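Local coordinates for protein afamin (Homo sapiens, PDB 6FAK) that carries hydrophobic molecules in body fluids, binding vitamin E and keeping lipidated Wnt proteins soluble and active, at residues Ala168-Cys171 against Cys172-Asn176; Pro342-Ser345 against Ile346-Leu350; Arg528-Val531 against Asn532-Leu536. All coordinates share one frame; numbering follows the deposited sequence.

Contact 1 of 3, residues Ala168-Cys171 against Cys172-Asn176; sequences AKSC and CEEQN. With EDO (1,2-ethanediol), chain S.
The adjacent cysteines C171 and C172 form the double-cysteine motif of the albumin family at the C-terminal end of helix 154-171, where the chain leaves the helix through a type I beta turn from C171 to E174. Their sulfurs part ways: C171 SG is bonded to C180 of helix 177-209, a disulfide found experimentally, and C172 SG is joined to C127. The turn is closed by E174 N, which donates to C171 O at 3.1 Å, and one residue earlier E173 N reaches S170 O at 3.3 Å. Both are i to i+3 bonds, shorter in span than the i to i+4 bonds of an alpha-helix. On the outer side, K169 bends at chi2 (-104°) and brings CE and NZ across the E173 carboxylate; the NZ to E173 OE2 salt bridge is long, 3.7 Å. E173 CG lies against K169 O, the extended glutamate chain running alongside the last helical turn. A molecule of 1,2-ethanediol, probably from the crystallisation liquor, settles between S170 and E174. Its O2 has three hydrogen-bonding partners within reach, although the protons are not settled: S170 OG, S170 O at 3.0 Å, and the carboxylate oxygen E174 OE2, which lies 2.7 Å from EDO O2.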
# COMPACT_ATOMS: atom_id res chain seq x y z
N ALA A 168 21.77 2.51 11.98
CA ALA A 168 22.59 1.67 12.83
C ALA A 168 23.97 2.31 12.99
O ALA A 168 24.48 2.42 14.10
CB ALA A 168 22.73 0.26 12.24
N LYS A 169 24.56 2.76 11.90
CA LYS A 169 25.85 3.41 11.95
C LYS A 169 25.85 4.65 12.84
O LYS A 169 26.76 4.83 13.67
CB LYS A 169 26.33 3.72 10.55
CG LYS A 169 27.64 4.48 10.46
CD LYS A 169 27.34 5.94 10.13
CE LYS A 169 28.50 6.87 10.38
NZ LYS A 169 27.94 8.23 10.56
N SER A 170 24.87 5.53 12.65
CA SER A 170 24.80 6.78 13.42
C SER A 170 24.50 6.56 14.93
O SER A 170 25.16 7.13 15.80
CB SER A 170 23.73 7.67 12.86
OG SER A 170 23.56 8.81 13.68
N CYS A 171 23.50 5.72 15.20
CA CYS A 171 23.08 5.42 16.57
C CYS A 171 24.10 4.60 17.39
O CYS A 171 24.14 4.73 18.62
CB CYS A 171 21.71 4.73 16.57
SG CYS A 171 20.33 5.83 16.12
N CYS A 172 24.89 3.77 16.73
CA CYS A 172 25.99 3.02 17.40
C CYS A 172 27.14 3.90 17.90
O CYS A 172 27.96 3.44 18.70
CB CYS A 172 26.49 1.86 16.50
SG CYS A 172 25.15 0.64 16.23
N GLU A 173 27.19 5.16 17.46
CA GLU A 173 28.13 6.16 17.98
C GLU A 173 27.57 6.99 19.19
O GLU A 173 28.28 7.87 19.70
CB GLU A 173 28.48 7.14 16.84
CG GLU A 173 29.13 6.51 15.60
CD GLU A 173 29.17 7.44 14.38
OE1 GLU A 173 28.42 8.45 14.30
OE2 GLU A 173 29.96 7.12 13.45
N GLU A 174 26.33 6.76 19.60
CA GLU A 174 25.71 7.57 20.65
C GLU A 174 25.81 6.86 21.99
O GLU A 174 26.00 5.64 22.02
CB GLU A 174 24.24 7.90 20.32
CG GLU A 174 24.19 8.91 19.17
CD GLU A 174 22.84 9.53 18.84
OE1 GLU A 174 21.89 9.41 19.65
OE2 GLU A 174 22.76 10.14 17.72
N GLN A 175 25.58 7.62 23.06
CA GLN A 175 25.56 7.09 24.43
C GLN A 175 24.26 6.35 24.74
O GLN A 175 24.28 5.22 25.22
CB GLN A 175 25.70 8.24 25.43
CG GLN A 175 26.96 9.07 25.28
CD GLN A 175 28.02 8.68 26.28
OE1 GLN A 175 28.51 9.52 27.07
NE2 GLN A 175 28.36 7.38 26.28
N ASN A 176 23.12 6.96 24.46
CA ASN A 176 21.86 6.28 24.72
C ASN A 176 21.42 5.60 23.39
O ASN A 176 20.55 6.13 22.66
CB ASN A 176 20.84 7.26 25.32
CG ASN A 176 19.50 6.62 25.63
OD1 ASN A 176 19.24 5.44 25.29
ND2 ASN A 176 18.62 7.41 26.22
C1 EDO S . 27.20 11.01 16.55
O1 EDO S . 27.95 11.75 17.53
C2 EDO S . 25.70 11.06 16.84
O2 EDO S . 24.93 10.07 16.11

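Contact 2 of 3, residues Pro342-Ser345 against Ile346-Leu350; sequences PDLS and IPELL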
# COMPACT_ATOMS: atom_id res chain seq x y z
N PRO A 342 -3.83 19.94 -10.51
CA PRO A 342 -2.93 19.42 -9.48
C PRO A 342 -3.52 19.29 -8.08
O PRO A 342 -2.96 18.56 -7.28
CB PRO A 342 -1.77 20.45 -9.46
CG PRO A 342 -2.38 21.70 -9.95
CD PRO A 342 -3.38 21.26 -10.99
N ASP A 343 -4.63 19.98 -7.82
CA ASP A 343 -5.34 19.92 -6.52
C ASP A 343 -6.28 18.72 -6.32
O ASP A 343 -6.85 18.57 -5.22
CB ASP A 343 -6.14 21.22 -6.31
CG ASP A 343 -7.10 21.56 -7.48
OD1 ASP A 343 -6.78 21.40 -8.71
OD2 ASP A 343 -8.19 22.07 -7.14
N LEU A 344 -6.47 17.90 -7.36
CA LEU A 344 -7.37 16.73 -7.29
C LEU A 344 -6.62 15.46 -6.97
O LEU A 344 -5.43 15.29 -7.34
CB LEU A 344 -8.17 16.55 -8.59
CG LEU A 344 -9.08 17.71 -8.99
CD1 LEU A 344 -9.89 17.43 -10.24
CD2 LEU A 344 -10.00 18.16 -7.86
N SER A 345 -7.30 14.56 -6.27
CA SER A 345 -6.77 13.23 -6.00
C SER A 345 -6.79 12.37 -7.27
O SER A 345 -7.51 12.62 -8.19
CB SER A 345 -7.58 12.56 -4.91
OG SER A 345 -8.84 12.14 -5.36
N ILE A 346 -5.99 11.32 -7.25
CA ILE A 346 -5.98 10.37 -8.34
C ILE A 346 -7.34 9.68 -8.50
O ILE A 346 -7.83 9.64 -9.62
CB ILE A 346 -4.79 9.38 -8.26
CG1 ILE A 346 -3.43 10.11 -8.15
CG2 ILE A 346 -4.77 8.46 -9.46
CD1 ILE A 346 -3.12 11.12 -9.25
N PRO A 347 -7.98 9.19 -7.41
CA PRO A 347 -9.33 8.61 -7.54
C PRO A 347 -10.40 9.61 -8.09
O PRO A 347 -11.23 9.23 -8.91
CB PRO A 347 -9.67 8.14 -6.11
CG PRO A 347 -8.39 8.02 -5.42
CD PRO A 347 -7.40 8.93 -6.08
N GLU A 348 -10.30 10.89 -7.68
CA GLU A 348 -11.18 11.92 -8.18
C GLU A 348 -10.98 12.10 -9.70
O GLU A 348 -11.92 12.18 -10.42
CB GLU A 348 -11.04 13.27 -7.45
CG GLU A 348 -12.12 14.29 -7.91
CD GLU A 348 -13.56 13.85 -7.57
OE1 GLU A 348 -13.77 13.10 -6.58
OE2 GLU A 348 -14.51 14.32 -8.24
N LEU A 349 -9.74 12.14 -10.16
CA LEU A 349 -9.49 12.26 -11.60
C LEU A 349 -10.06 11.07 -12.37
O LEU A 349 -10.62 11.26 -13.41
CB LEU A 349 -8.02 12.37 -11.88
CG LEU A 349 -7.38 13.66 -11.37
CD1 LEU A 349 -5.89 13.53 -11.35
CD2 LEU A 349 -7.83 14.86 -12.18
N LEU A 350 -9.91 9.86 -11.84
CA LEU A 350 -10.46 8.69 -12.51
C LEU A 350 -11.97 8.65 -12.49
O LEU A 350 -12.55 8.16 -13.44
CB LEU A 350 -9.90 7.39 -11.91
CG LEU A 350 -8.36 7.39 -11.95
CD1 LEU A 350 -7.87 6.15 -11.19
CD2 LEU A 350 -7.82 7.44 -13.35
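L344 leads into the start of helix 346-363 by laying its side chain obliquely over that of L349, with L344 CD1 3.8 Å from L349 CD2. S345, next in sequence, is the N-cap. Its OG takes the position between the backbone N and the carbonyl carbon (chi1 74°), from which it accepts a hydrogen bond from E348 N at 3.0 Å, with an N-H...O angle of 154°. This hydroxyl also pairs with D451 OD2; E348 CB, 3.2 Å from S345 OG, and the ring carbon CD of P347 also pack against it. The carbonyl S345 O then receives L349 N at 3.0 Å, the first full helical bond of the turn, while L349 CG rests against that oxygen. The carboxylate of E348 is turned to partners beyond the cap: OE1 is hydrogen-bonded to S387 OG and forms a salt bridge with R351 NH2, and OE2 is hydrogen-bonded to T384 OG1. I346, P347 and L350 line the pocket of a bound polyether, and I346 N is hydrogen-bonded to N452 OD1. P347 packs on helix 446-462, I346 and L349 touch Q224 of helix 216-225, and L344 and L349 share Y337 of helix 326-339.

Contact 3 of 3, residues Arg528-Val531 against Asn532-Leu536; sequences RFLV and NLVKL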
# COMPACT_ATOMS: atom_id res chain seq x y z
N ARG A 528 -7.88 -3.18 19.87
CA ARG A 528 -8.37 -4.54 19.81
C ARG A 528 -9.56 -4.78 20.68
O ARG A 528 -10.48 -5.47 20.27
CB ARG A 528 -7.34 -5.59 20.18
CG ARG A 528 -6.15 -5.67 19.28
CD ARG A 528 -5.27 -6.77 19.88
NE ARG A 528 -3.99 -6.85 19.21
CZ ARG A 528 -2.80 -6.44 19.66
NH1 ARG A 528 -2.68 -5.91 20.88
NH2 ARG A 528 -1.72 -6.60 18.90
N PHE A 529 -9.53 -4.19 21.86
CA PHE A 529 -10.70 -4.24 22.77
C PHE A 529 -11.97 -3.72 22.11
O PHE A 529 -13.04 -4.39 22.15
CB PHE A 529 -10.37 -3.49 24.10
CG PHE A 529 -11.54 -3.36 25.02
CD1 PHE A 529 -12.42 -2.28 24.92
CD2 PHE A 529 -11.75 -4.30 26.00
CE1 PHE A 529 -13.53 -2.17 25.74
CE2 PHE A 529 -12.88 -4.22 26.83
CZ PHE A 529 -13.78 -3.13 26.69
N LEU A 530 -11.87 -2.55 21.49
CA LEU A 530 -13.02 -1.93 20.84
C LEU A 530 -13.58 -2.79 19.71
O LEU A 530 -14.81 -2.98 19.62
CB LEU A 530 -12.72 -0.55 20.35
CG LEU A 530 -13.89 0.16 19.66
CD1 LEU A 530 -15.19 0.27 20.44
CD2 LEU A 530 -13.43 1.55 19.31
N VAL A 531 -12.68 -3.33 18.88
CA VAL A 531 -13.08 -4.16 17.79
C VAL A 531 -13.77 -5.42 18.30
O VAL A 531 -14.87 -5.75 17.82
CB VAL A 531 -11.91 -4.45 16.82
CG1 VAL A 531 -12.25 -5.54 15.80
CG2 VAL A 531 -11.55 -3.17 16.09
N ASN A 532 -13.15 -6.11 19.24
CA ASN A 532 -13.78 -7.31 19.85
C ASN A 532 -15.14 -7.01 20.49
O ASN A 532 -16.11 -7.77 20.35
CB ASN A 532 -12.82 -8.01 20.83
CG ASN A 532 -11.63 -8.62 20.13
OD1 ASN A 532 -11.77 -9.16 19.02
ND2 ASN A 532 -10.47 -8.58 20.76
N LEU A 533 -15.25 -5.86 21.14
CA LEU A 533 -16.51 -5.41 21.72
C LEU A 533 -17.63 -5.24 20.68
O LEU A 533 -18.81 -5.67 20.92
CB LEU A 533 -16.32 -4.11 22.49
CG LEU A 533 -17.51 -3.66 23.31
CD1 LEU A 533 -17.80 -4.62 24.45
CD2 LEU A 533 -17.23 -2.24 23.81
N VAL A 534 -17.25 -4.65 19.53
CA VAL A 534 -18.18 -4.40 18.45
C VAL A 534 -18.62 -5.73 17.84
O VAL A 534 -19.79 -5.88 17.51
CB VAL A 534 -17.65 -3.44 17.35
CG1 VAL A 534 -18.64 -3.30 16.24
CG2 VAL A 534 -17.42 -2.03 17.89
N LYS A 535 -17.70 -6.69 17.69
CA LYS A 535 -18.08 -8.05 17.21
C LYS A 535 -19.04 -8.67 18.20
O LYS A 535 -20.11 -9.18 17.82
CB LYS A 535 -16.85 -8.94 17.06
CG LYS A 535 -15.99 -8.60 15.86
CD LYS A 535 -14.77 -9.45 15.76
CE LYS A 535 -14.01 -9.11 14.50
NZ LYS A 535 -12.83 -9.96 14.35
N LEU A 536 -18.67 -8.60 19.46
CA LEU A 536 -19.50 -9.23 20.51
C LEU A 536 -20.94 -8.64 20.56
O LEU A 536 -21.92 -9.39 20.60
CB LEU A 536 -18.81 -9.14 21.85
CG LEU A 536 -19.72 -9.66 23.01
CD1 LEU A 536 -20.04 -11.13 22.90
CD2 LEU A 536 -19.05 -9.32 24.33
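The backbone oxygen F529 O receives L533 N at 2.8 Å, the shortest of four successive i to i+4 bonds that run from R528 to K535. N532 N to R528 O is the straightest of them, with an N-H...O angle of 172°. The side chains follow the same four-residue spacing. F529 and L533 lie side by side, L533 CD2 coming to 4.2 Å from F529 CE1, and the phenyl ring also makes an edge-to-face contact with F552. The side chains of L530 and V534 cross at an angle, L530 CD1 meeting V534 CG2 at 4.1 Å; V534 CG1 lies opposite the backbone N (chi1 177°), which leaves CG2 beside that N and 3.3 Å from L530 O. On another side of the helix, V531 CG1 flanks CE of K535, whose chain is extended beyond CG and whose NZ bonds to L421 O and T423 OG1. T423 OG1 is likewise the partner of N532 OD1, and R528 NE forms a salt bridge with E424. With L530, V531 and V534 packing on helix 376-417 and N532 on F503 of strand 503-504, this is a buried alpha-helical segment of the largely helical third albumin domain.

How the contacts relate
The three sites follow one another along the chain, one in each of the three albumin repeats, and none touches another. Contact 1 lies 43 Å from contact 2 and 41 Å from contact 3, centre to centre; contacts 2 and 3 are 35 Å apart by the same measure. Contact 1 leaves helix 154-171, contact 2 enters helix 346-363, and contact 3 is wholly helical, running to the last residue of helix 521-536. Contact 2 alone supplies residues to a pocket that holds a PG6 polyether, probably from the crystallisation liquor, and 346-350 has helix 446-462 of the third repeat as a neighbour. Contact 1 is the outermost, its centre 31 Å from that of the chain.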